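Local coordinates for polyprenyl synthetase (PDB 6KD7), which probably acts as a geranylgeranyl pyrophosphate synthase, a magnesium-dependent prenyltransferase that joins prenyl diphosphates into longer chains, at residues 161-164 with 165-169; 203-206 with 207-210; 292-295 with 296-299. One frame throughout, in Å; residues are numbered along the deposited sequence.

Contact 1: residues 161-164 with 165-169; sequences YLNM and IKLKT
Tyr161 and Ile165 meet one turn apart on helix 158-183, part of the all-helical fold of the FPP/GGPP synthase family. The two side chains run at a slant to each other, and CG2 of Ile165 lies 3.6 Å from CZ of Tyr161, near the phenol end of the ring. That end of the ring carries the hydroxyl to Asp210 of helix 188-215. Ile165 holds CG1 between its own backbone N and carbonyl carbon (chi1 61°), which lays this methylene against the preceding turn, 3.4 Å from Leu162 O. From there CD1 continues past the Tyr161 ring, 4.0 Å from its CE2, and runs side by side with the Leu162 branch, pointing the same way. Met164 approaches Ile165 at about a right angle instead. Its chain bends at both of its last two torsions, bringing the terminal CE to within 3.7 Å of Ile165 CG2, so this one methyl is in contact with both a phenol and a thioether end.

The more polar side is organised differently. One water donates to Asn163 OD1 and accepts from Lys166 NZ, the latter over a longish 3.3 Å, joining the two side chains without direct contact. Lys168 packs its CD near Met164 SD, but its ammonium group forms a salt bridge with Asp147 of helix 123-150, in a region where magnesium is bound nearby. At the far end, Ile165 O accepts two bonds from Thr169, whose N and OG1, each 2.8 Å away, arrive from opposite faces of the carbonyl plane.

Contact 2: residues 203-206 with 207-210; sequences LAFQ and LMDD
The second aspartate-rich motif of the FPP/GGPP synthase family, DDxxD, begins on helix 188-215 with Asp209 and Asp210, and the turn before it supplies Phe205 and Gln206. Across this turn Phe205 meets Met208: the terminal CE is 3.9 Å from both CD1 and CE1 of the ring, and the two side chains approach at a slant. Met208 runs straight out from the backbone as far as its sulfur and bends only at the last torsion (chi3 78°), which turns the methyl back over the previous residues to the ring. Phe205 also touches the bound pyrophosphate, so the methionine methyl packs against a wall of that pocket.

Gln206 faces another side of the helix, near the two aspartates. Its chain bends at chi2 and then runs alongside Asp209, with the amide and carboxylate planes 53° apart, while it meets Asp210 at a slant, the two planes 69° apart. CD of Gln206 stands 4.1 Å from Asp210 OD1 and 4.2 Å from Asp209 OD1, and a magnesium ion lies about 4 Å from the glutamine side chain. The OD2 atoms have partners beyond this turn: Asp209 OD2 is salt-bridged to Lys223, and Asp210 OD2 takes the Tyr161 hydroxyl as well as Tyr236 N.

Leu207 turns to the apolar side, its CG 3.3 Å from Leu203 O, where the backbone bond from Leu207 N closes the turn at 2.9 Å. A pyrophosphate-contacting phenylalanine followed by glutamine and paired aspartates is consistent with the catalytic cleft of trans-prenyl synthases, where the aspartate-rich motifs coordinate magnesium.

Contact 3: residues 292-295 with 296-299; sequences ESYT and QKAL
The carboxylate of Glu292 and the amide of Gln296 meet at a slant one turn apart on helix 283-303, their planes inclined by 39°. The contact is made less by the polar ends than by the methylene before the amide: OE2 of Glu292 lies 3.3 Å from Gln296 CG, whereas Gln296 NE2 gives OE2 only a weak hydrogen bond, 3.4 Å long and bent to 126°. Gln296 is folded at chi2, which curls its amide back toward the glutamate. The stronger partner of Glu292 is Arg325, which forms a salt bridge with OE1 and also touches Gln296, so the carboxylate is shared between an arginine and a poorly aligned amide.

The other flat group, the Tyr294 ring, is met obliquely by the aliphatic part of Lys297, with CD of the lysine 4.3 Å from CD1 of the ring. Lys297 is extended beyond CG and leads back along the helix, alongside the Ser293 carbonyl; its CG lies 3.2 Å from Ser293 O, and its CE is 4.3 Å from Ser293 OG. Leu299 leans in a similar way on the carbonyl of Thr295, with CG 3.3 Å from O, while Leu299 N bonds to the same oxygen at 2.9 Å, in the carbonyl plane. Thr295 places OG1 beside its own backbone N (chi1 -56°), from where the hydroxyl reaches back to Ile291 O and is satisfied within the helix.

Helix 283-303 lies against helix 188-215 on the side carrying Tyr294, which packs on Asn200 as well as on the leucines farther along that helix. Thr295 meets the C-terminal segment at Met323 and Arg325, while Lys297 is exposed to solvent.

Contacts 1 and 2 both border the magnesium and pyrophosphate region, and contact 3 lies farther from the centre of the chain: the centres of contacts 1 and 2 are about 10 Å apart, those of contacts 2 and 3 about 12 Å, and those of 1 and 3 about 17 Å. Contacts 1 and 2 meet at Ile165, whose CG1 is 3.7 Å from Leu203 CD2. Tyr161 OH probably bonds to Asp210 OD2, although the modelled 2.4 Å is doubtfully short. Contact 3 packs against contact 2 through Tyr294, whose CD2 is 3.6 Å from Leu207 CD1; the same tyrosine's OH also reaches contact 1, 3.7 Å from Leu162 CD1.

Contact 1: residues 161-164 with 165-169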
loop_
_atom_site.group_PDB
_atom_site.type_symbol
_atom_site.label_atom_id
_atom_site.label_comp_id
_atom_site.label_asym_id
_atom_site.label_seq_id
_atom_site.Cartn_x
_atom_site.Cartn_y
_atom_site.Cartn_z
ATOM N N TYR A 161 2.070 36.515 -4.263
ATOM C CA TYR A 161 1.015 36.007 -3.358
ATOM C C TYR A 161 -0.295 36.808 -3.586
ATOM O O TYR A 161 -1.365 36.177 -3.664
ATOM C CB TYR A 161 1.453 36.048 -1.887
ATOM C CG TYR A 161 0.425 35.423 -0.977
ATOM C CD1 TYR A 161 0.281 34.033 -0.920
ATOM C CD2 TYR A 161 -0.500 36.213 -0.290
ATOM C CE1 TYR A 161 -0.710 33.446 -0.137
ATOM C CE2 TYR A 161 -1.517 35.639 0.467
ATOM C CZ TYR A 161 -1.613 34.253 0.552
ATOM O OH TYR A 161 -2.622 33.711 1.285
ATOM N N LEU A 162 -0.242 38.149 -3.680
ATOM C CA LEU A 162 -1.501 38.955 -3.783
ATOM C C LEU A 162 -2.161 38.694 -5.136
ATOM O O LEU A 162 -3.382 38.550 -5.193
ATOM C CB LEU A 162 -1.196 40.437 -3.580
ATOM C CG LEU A 162 -0.756 40.776 -2.149
ATOM C CD1 LEU A 162 -0.240 42.216 -2.065
ATOM C CD2 LEU A 162 -1.881 40.517 -1.166
ATOM N N ASN A 163 -1.354 38.555 -6.175
ATOM C CA ASN A 163 -1.842 38.185 -7.525
ATOM C C ASN A 163 -2.520 36.808 -7.451
ATOM O O ASN A 163 -3.616 36.640 -8.034
ATOM C CB ASN A 163 -0.706 38.270 -8.546
ATOM C CG ASN A 163 -1.218 37.942 -9.926
ATOM O OD1 ASN A 163 -2.069 38.654 -10.406
ATOM N ND2 ASN A 163 -0.837 36.808 -10.494
ATOM N N MET A 164 -1.944 35.851 -6.710
ATOM C CA MET A 164 -2.523 34.497 -6.676
ATOM C C MET A 164 -3.891 34.549 -5.969
ATOM O O MET A 164 -4.896 34.016 -6.536
ATOM C CB MET A 164 -1.553 33.523 -6.008
ATOM C CG MET A 164 -2.117 32.112 -5.846
ATOM S SD MET A 164 -3.172 31.881 -4.404
ATOM C CE MET A 164 -1.972 32.013 -3.075
ATOM N N ILE A 165 -3.962 35.134 -4.772
ATOM C CA ILE A 165 -5.255 35.175 -4.041
ATOM C C ILE A 165 -6.277 36.050 -4.781
ATOM O O ILE A 165 -7.507 35.756 -4.706
ATOM C CB ILE A 165 -5.110 35.579 -2.570
ATOM C CG1 ILE A 165 -4.518 36.969 -2.389
ATOM C CG2 ILE A 165 -4.359 34.492 -1.812
ATOM C CD1 ILE A 165 -4.739 37.502 -0.983
ATOM N N LYS A 166 -5.822 37.006 -5.577
ATOM C CA LYS A 166 -6.777 37.801 -6.378
ATOM C C LYS A 166 -7.475 36.863 -7.347
ATOM O O LYS A 166 -8.747 36.839 -7.361
ATOM C CB LYS A 166 -6.071 38.935 -7.118
ATOM C CG LYS A 166 -7.016 39.756 -7.991
ATOM C CD LYS A 166 -6.322 40.873 -8.720
ATOM C CE LYS A 166 -6.570 40.858 -10.199
ATOM N NZ LYS A 166 -5.511 41.651 -10.861
ATOM N N LEU A 167 -6.687 36.125 -8.137
ATOM C CA LEU A 167 -7.234 35.157 -9.135
ATOM C C LEU A 167 -8.030 34.051 -8.438
ATOM O O LEU A 167 -9.100 33.652 -8.934
ATOM C CB LEU A 167 -6.075 34.585 -9.957
ATOM C CG LEU A 167 -5.348 35.601 -10.834
ATOM C CD1 LEU A 167 -4.084 35.045 -11.443
ATOM C CD2 LEU A 167 -6.257 36.054 -11.956
ATOM N N LYS A 168 -7.541 33.531 -7.328
ATOM C CA LYS A 168 -8.124 32.297 -6.758
ATOM C C LYS A 168 -9.401 32.614 -5.971
ATOM O O LYS A 168 -10.274 31.729 -5.920
ATOM C CB LYS A 168 -7.112 31.608 -5.838
ATOM C CG LYS A 168 -7.441 30.170 -5.453
ATOM C CD LYS A 168 -6.757 29.806 -4.165
ATOM C CE LYS A 168 -6.060 28.466 -4.207
ATOM N NZ LYS A 168 -6.358 27.632 -3.013
ATOM N N THR A 169 -9.437 33.753 -5.285
ATOM C CA THR A 169 -10.582 34.038 -4.388
ATOM C C THR A 169 -11.285 35.384 -4.622
ATOM O O THR A 169 -12.376 35.506 -4.144
ATOM C CB THR A 169 -10.116 34.004 -2.929
ATOM O OG1 THR A 169 -9.348 35.175 -2.716
ATOM C CG2 THR A 169 -9.260 32.808 -2.588
HETATM O O HOH W 1 -2.638 41.298 -9.297
#

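Contact 2: residues 203-206 with 207-210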
loop_
_atom_site.group_PDB
_atom_site.type_symbol
_atom_site.label_atom_id
_atom_site.label_comp_id
_atom_site.label_asym_id
_atom_site.label_seq_id
_atom_site.Cartn_x
_atom_site.Cartn_y
_atom_site.Cartn_z
ATOM N N LEU A 203 -9.990 40.586 -1.613
ATOM C CA LEU A 203 -8.614 40.573 -1.093
ATOM C C LEU A 203 -8.619 40.787 0.428
ATOM O O LEU A 203 -7.920 40.060 1.139
ATOM C CB LEU A 203 -7.795 41.616 -1.844
ATOM C CG LEU A 203 -7.380 41.240 -3.267
ATOM C CD1 LEU A 203 -6.743 42.446 -3.970
ATOM C CD2 LEU A 203 -6.403 40.062 -3.280
ATOM N N ALA A 204 -9.387 41.739 0.941
ATOM C CA ALA A 204 -9.522 41.941 2.391
ATOM C C ALA A 204 -10.034 40.647 3.012
ATOM O O ALA A 204 -9.569 40.251 4.086
ATOM C CB ALA A 204 -10.449 43.112 2.691
ATOM N N PHE A 205 -11.060 40.072 2.430
ATOM C CA PHE A 205 -11.710 38.867 2.999
ATOM C C PHE A 205 -10.663 37.703 3.105
ATOM O O PHE A 205 -10.596 36.978 4.110
ATOM C CB PHE A 205 -12.921 38.541 2.126
ATOM C CG PHE A 205 -13.804 37.435 2.627
ATOM C CD1 PHE A 205 -14.357 37.497 3.908
ATOM C CD2 PHE A 205 -14.110 36.348 1.813
ATOM C CE1 PHE A 205 -15.181 36.485 4.384
ATOM C CE2 PHE A 205 -14.960 35.347 2.287
ATOM C CZ PHE A 205 -15.457 35.392 3.578
ATOM N N GLN A 206 -9.863 37.502 2.070
ATOM C CA GLN A 206 -8.906 36.381 1.994
ATOM C C GLN A 206 -7.749 36.669 2.951
ATOM O O GLN A 206 -7.321 35.725 3.633
ATOM C CB GLN A 206 -8.399 36.189 0.580
ATOM C CG GLN A 206 -7.377 35.082 0.473
ATOM C CD GLN A 206 -7.847 33.762 1.031
ATOM O OE1 GLN A 206 -7.104 33.100 1.747
ATOM N NE2 GLN A 206 -9.060 33.372 0.696
ATOM N N LEU A 207 -7.262 37.904 3.004
ATOM C CA LEU A 207 -6.219 38.276 3.992
ATOM C C LEU A 207 -6.739 38.030 5.407
ATOM O O LEU A 207 -5.935 37.549 6.256
ATOM C CB LEU A 207 -5.705 39.686 3.758
ATOM C CG LEU A 207 -4.908 39.808 2.463
ATOM C CD1 LEU A 207 -4.512 41.241 2.217
ATOM C CD2 LEU A 207 -3.660 38.941 2.494
ATOM N N MET A 208 -8.031 38.262 5.633
ATOM C CA MET A 208 -8.669 37.969 6.940
ATOM C C MET A 208 -8.645 36.455 7.179
ATOM O O MET A 208 -8.328 36.058 8.279
ATOM C CB MET A 208 -10.115 38.463 6.979
ATOM C CG MET A 208 -10.759 38.323 8.339
ATOM S SD MET A 208 -12.472 38.891 8.407
ATOM C CE MET A 208 -13.349 37.522 7.663
ATOM N N ASP A 209 -8.960 35.655 6.161
ATOM C CA ASP A 209 -8.924 34.183 6.294
ATOM C C ASP A 209 -7.469 33.761 6.632
ATOM O O ASP A 209 -7.269 32.977 7.556
ATOM C CB ASP A 209 -9.552 33.563 5.054
ATOM C CG ASP A 209 -9.365 32.058 5.048
ATOM O OD1 ASP A 209 -8.282 31.596 4.595
ATOM O OD2 ASP A 209 -10.274 31.354 5.544
ATOM N N ASP A 210 -6.453 34.345 6.000
ATOM C CA ASP A 210 -5.046 34.018 6.305
ATOM C C ASP A 210 -4.814 34.290 7.794
ATOM O O ASP A 210 -4.133 33.505 8.420
ATOM C CB ASP A 210 -4.078 34.827 5.444
ATOM C CG ASP A 210 -3.982 34.395 3.993
ATOM O OD1 ASP A 210 -4.697 33.427 3.607
ATOM O OD2 ASP A 210 -3.157 34.999 3.278
#

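Contact 3: residues 292-295 with 296-299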
loop_
_atom_site.group_PDB
_atom_site.type_symbol
_atom_site.label_atom_id
_atom_site.label_comp_id
_atom_site.label_asym_id
_atom_site.label_seq_id
_atom_site.Cartn_x
_atom_site.Cartn_y
_atom_site.Cartn_z
ATOM N N GLU A 292 -7.080 46.039 6.738
ATOM C CA GLU A 292 -7.589 47.405 7.021
ATOM C C GLU A 292 -7.463 48.198 5.716
ATOM O O GLU A 292 -8.441 48.796 5.263
ATOM C CB GLU A 292 -6.793 48.034 8.176
ATOM C CG GLU A 292 -6.858 49.557 8.271
ATOM C CD GLU A 292 -8.251 50.142 8.510
ATOM O OE1 GLU A 292 -9.198 49.373 8.838
ATOM O OE2 GLU A 292 -8.409 51.373 8.327
ATOM N N SER A 293 -6.312 48.119 5.082
ATOM C CA SER A 293 -5.988 48.908 3.883
ATOM C C SER A 293 -6.906 48.504 2.717
ATOM O O SER A 293 -7.444 49.400 2.030
ATOM C CB SER A 293 -4.554 48.747 3.590
ATOM O OG SER A 293 -4.251 49.342 2.344
ATOM N N TYR A 294 -7.089 47.203 2.496
ATOM C CA TYR A 294 -8.004 46.734 1.424
ATOM C C TYR A 294 -9.447 47.120 1.752
ATOM O O TYR A 294 -10.195 47.416 0.840
ATOM C CB TYR A 294 -7.824 45.251 1.112
ATOM C CG TYR A 294 -6.630 44.979 0.243
ATOM C CD1 TYR A 294 -6.630 45.333 -1.091
ATOM C CD2 TYR A 294 -5.492 44.398 0.761
ATOM C CE1 TYR A 294 -5.531 45.107 -1.896
ATOM C CE2 TYR A 294 -4.386 44.156 -0.031
ATOM C CZ TYR A 294 -4.405 44.517 -1.363
ATOM O OH TYR A 294 -3.322 44.282 -2.143
ATOM N N THR A 295 -9.824 47.039 3.025
ATOM C CA THR A 295 -11.205 47.403 3.417
ATOM C C THR A 295 -11.446 48.880 3.103
ATOM O O THR A 295 -12.480 49.179 2.536
ATOM C CB THR A 295 -11.464 47.110 4.894
ATOM O OG1 THR A 295 -11.172 45.737 5.123
ATOM C CG2 THR A 295 -12.896 47.381 5.291
ATOM N N GLN A 296 -10.484 49.744 3.412
ATOM C CA GLN A 296 -10.631 51.194 3.143
ATOM C C GLN A 296 -10.746 51.404 1.633
ATOM O O GLN A 296 -11.652 52.114 1.218
ATOM C CB GLN A 296 -9.471 51.976 3.757
ATOM C CG GLN A 296 -9.555 52.089 5.273
ATOM C CD GLN A 296 -10.906 52.531 5.782
ATOM O OE1 GLN A 296 -11.528 53.435 5.246
ATOM N NE2 GLN A 296 -11.372 51.896 6.842
ATOM N N LYS A 297 -9.933 50.699 0.853
ATOM C CA LYS A 297 -9.971 50.832 -0.622
ATOM C C LYS A 297 -11.374 50.452 -1.100
ATOM O O LYS A 297 -11.896 51.139 -1.967
ATOM C CB LYS A 297 -8.942 49.894 -1.253
ATOM C CG LYS A 297 -7.487 50.269 -1.032
ATOM C CD LYS A 297 -6.553 49.514 -1.936
ATOM C CE LYS A 297 -5.118 49.982 -1.865
ATOM N NZ LYS A 297 -4.393 49.660 -3.114
ATOM N N ALA A 298 -11.949 49.405 -0.518
ATOM C CA ALA A 298 -13.309 48.945 -0.872
ATOM C C ALA A 298 -14.339 50.015 -0.497
ATOM O O ALA A 298 -15.261 50.221 -1.273
ATOM C CB ALA A 298 -13.603 47.647 -0.180
ATOM N N LEU A 299 -14.179 50.648 0.667
ATOM C CA LEU A 299 -15.122 51.704 1.125
ATOM C C LEU A 299 -15.076 52.902 0.168
ATOM O O LEU A 299 -16.137 53.380 -0.191
ATOM C CB LEU A 299 -14.764 52.101 2.557
ATOM C CG LEU A 299 -15.010 51.032 3.615
ATOM C CD1 LEU A 299 -15.073 51.650 4.996
ATOM C CD2 LEU A 299 -16.279 50.260 3.333
#